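Local coordinates for diguanylate cyclase DosC (Escherichia coli, PDB 4ZVA), which probably senses oxygen through the haem of its globin domain and makes the second messenger cyclic di-GMP from GTP, at residues A[40-43]-A[47-50]. Sequence-based numbering, arbitrary orientation.
With HEM (protoporphyrin IX containing Fe), chain C.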
loop_
_atom_site.group_PDB
_atom_site.type_symbol
_atom_site.label_atom_id
_atom_site.label_comp_id
_atom_site.label_asym_id
_atom_site.label_seq_id
_atom_site.Cartn_x
_atom_site.Cartn_y
_atom_site.Cartn_z
ATOM N N ILE A 40 12.984 10.330 7.030
ATOM C CA ILE A 40 13.007 8.871 7.089
ATOM C C ILE A 40 13.614 8.269 5.823
ATOM O O ILE A 40 14.410 7.332 5.889
ATOM C CB ILE A 40 11.593 8.303 7.306
ATOM C CG1 ILE A 40 11.053 8.757 8.662
ATOM C CG2 ILE A 40 11.600 6.782 7.219
ATOM C CD1 ILE A 40 9.638 8.321 8.933
ATOM N N VAL A 41 13.228 8.809 4.672
ATOM C CA VAL A 41 13.768 8.371 3.391
ATOM C C VAL A 41 15.288 8.550 3.338
ATOM O O VAL A 41 16.006 7.692 2.821
ATOM C CB VAL A 41 13.106 9.141 2.228
ATOM C CG1 VAL A 41 13.969 9.098 0.978
ATOM C CG2 VAL A 41 11.711 8.594 1.959
ATOM N N ARG A 42 15.769 9.654 3.905
ATOM C CA ARG A 42 17.198 9.964 3.948
ATOM C C ARG A 42 18.015 8.871 4.636
ATOM O O ARG A 42 19.193 8.680 4.325
ATOM C CB ARG A 42 17.431 11.300 4.660
ATOM C CG ARG A 42 17.315 12.523 3.762
ATOM C CD ARG A 42 18.632 12.851 3.080
ATOM N NE ARG A 42 19.626 13.351 4.025
ATOM C CZ ARG A 42 20.863 13.704 3.691
ATOM N NH1 ARG A 42 21.264 13.614 2.430
ATOM N NH2 ARG A 42 21.701 14.149 4.618
ATOM N N ILE A 43 17.392 8.169 5.578
ATOM C CA ILE A 43 18.059 7.098 6.313
ATOM C C ILE A 43 18.514 5.981 5.374
ATOM O O ILE A 43 19.593 5.415 5.544
ATOM C CB ILE A 43 17.138 6.505 7.403
ATOM C CG1 ILE A 43 16.644 7.605 8.344
ATOM C CG2 ILE A 43 17.858 5.422 8.193
ATOM C CD1 ILE A 43 17.757 8.348 9.051
ATOM N N ALA A 47 18.713 5.695 -1.112
ATOM C CA ALA A 47 17.857 6.841 -1.391
ATOM C C ALA A 47 18.554 8.145 -1.025
ATOM O O ALA A 47 18.246 9.201 -1.577
ATOM C CB ALA A 47 16.540 6.715 -0.641
ATOM N N GLU A 48 19.496 8.061 -0.090
ATOM C CA GLU A 48 20.224 9.233 0.384
ATOM C C GLU A 48 21.053 9.851 -0.739
ATOM O O GLU A 48 21.319 11.053 -0.739
ATOM C CB GLU A 48 21.116 8.855 1.573
ATOM C CG GLU A 48 21.737 10.035 2.312
ATOM C CD GLU A 48 23.046 10.493 1.702
ATOM O OE1 GLU A 48 23.660 9.705 0.950
ATOM O OE2 GLU A 48 23.460 11.640 1.970
ATOM N N GLU A 49 21.453 9.020 -1.696
ATOM C CA GLU A 49 22.249 9.466 -2.833
ATOM C C GLU A 49 21.532 10.537 -3.652
ATOM O O GLU A 49 22.157 11.480 -4.140
ATOM C CB GLU A 49 22.598 8.276 -3.729
ATOM C CG GLU A 49 23.467 8.629 -4.924
ATOM C CD GLU A 49 23.627 7.470 -5.889
ATOM O OE1 GLU A 49 23.065 6.388 -5.617
ATOM O OE2 GLU A 49 24.312 7.641 -6.919
ATOM N N PHE A 50 20.218 10.393 -3.789
ATOM C CA PHE A 50 19.431 11.298 -4.620
ATOM C C PHE A 50 19.066 12.582 -3.881
ATOM O O PHE A 50 18.483 13.497 -4.461
ATOM C CB PHE A 50 18.161 10.600 -5.109
ATOM C CG PHE A 50 18.421 9.319 -5.848
ATOM C CD1 PHE A 50 18.797 9.338 -7.180
ATOM C CD2 PHE A 50 18.287 8.096 -5.212
ATOM C CE1 PHE A 50 19.036 8.161 -7.865
ATOM C CE2 PHE A 50 18.524 6.916 -5.892
ATOM C CZ PHE A 50 18.899 6.948 -7.220
HETATM C CHA HEM C . 10.753 14.722 -7.537
HETATM C CHB HEM C . 13.527 11.669 -4.987
HETATM C CHC HEM C . 9.560 9.147 -3.847
HETATM C CHD HEM C . 6.775 12.766 -5.458
HETATM C C1A HEM C . 11.851 14.153 -6.928
HETATM C C2A HEM C . 13.217 14.648 -6.941
HETATM C C3A HEM C . 13.969 13.801 -6.235
HETATM C C4A HEM C . 13.121 12.737 -5.752
HETATM C CMA HEM C . 15.485 13.922 -5.974
HETATM C CAA HEM C . 13.734 15.931 -7.628
HETATM C CBA HEM C . 13.007 17.148 -7.064
HETATM C CGA HEM C . 13.704 18.407 -7.498
HETATM O O1A HEM C . 14.943 18.365 -7.713
HETATM O O2A HEM C . 13.016 19.453 -7.615
HETATM C C1B HEM C . 12.694 10.728 -4.431
HETATM C C2B HEM C . 13.092 9.669 -3.527
HETATM C C3B HEM C . 11.987 8.966 -3.212
HETATM C C4B HEM C . 10.869 9.569 -3.908
HETATM C CMB HEM C . 14.552 9.454 -3.063
HETATM C CAB HEM C . 11.809 7.732 -2.289
HETATM C CBB HEM C . 12.784 7.175 -1.566
HETATM C C1C HEM C . 8.461 9.937 -4.097
HETATM C C2C HEM C . 7.104 9.680 -3.659
HETATM C C3C HEM C . 6.328 10.685 -4.110
HETATM C C4C HEM C . 7.182 11.602 -4.840
HETATM C CMC HEM C . 6.704 8.442 -2.823
HETATM C CAC HEM C . 4.806 10.927 -3.935
HETATM C CBC HEM C . 3.995 10.156 -3.203
HETATM C C1D HEM C . 7.571 13.635 -6.175
HETATM C C2D HEM C . 7.104 14.830 -6.845
HETATM C C3D HEM C . 8.351 15.447 -7.495
HETATM C C4D HEM C . 9.439 14.557 -7.155
HETATM C CMD HEM C . 5.653 15.359 -6.873
HETATM C CAD HEM C . 8.450 16.734 -8.346
HETATM C CBD HEM C . 7.585 16.590 -9.596
HETATM C CGD HEM C . 7.968 17.629 -10.616
HETATM O O1D HEM C . 7.198 17.820 -11.593
HETATM O O2D HEM C . 9.041 18.267 -10.457
HETATM N NA HEM C . 11.834 12.980 -6.195
HETATM N NB HEM C . 11.333 10.641 -4.643
HETATM N NC HEM C . 8.471 11.115 -4.814
HETATM N ND HEM C . 8.942 13.510 -6.384
HETATM FE FE HEM C . 10.122 11.925 -5.723
#
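Arg42 and Glu48 meet on the outer side of the turn where the end of helix 16-43 runs into the short helix 45-48. Their salt bridge is single-pronged: NH1 of Arg42 lies 3.0 Å from OE2 of Glu48. This oxygen stands off the guanidinium plane, and the two flat groups are turned 51° apart, so the bridge is a one-oxygen charge contact and not a paired, in-plane one. The arginine chain leaves its helix pointing away from 47-50, and bends at chi2 (-87°) and chi3 (-70°) bring the guanidinium back over Glu48. There CG of Glu48 covers the same guanidinium face, 3.6 Å from NH1, so the acid meets the arginine with its methylene as well as its charge. CB of Glu48 also rests 3.4 Å from the backbone O of Arg42. NH1 makes a weak hydrogen bond to the carbonyl O of Leu51 as well.

On the buried side the contact is small. Ala47 directs its methyl at the helix end, with CB 3.6 Å from Val41 O and, more loosely, 3.9 Å from Val41 CG1. Both residues reach the haem: Val41 CG1 comes within 3.4 Å of the vinyl carbon CBB, and Ala47 CB touches the same carbon. Ile102 and Met105 of helix 100-119 pack against Ala47, while Phe50 brings its backbone O close to the haem methyl CMA. The turn thus has a charged outer side and an inner side whose apolar side chains form part of the haem pocket wall in this globin-fold sensor domain of the protoglobin family.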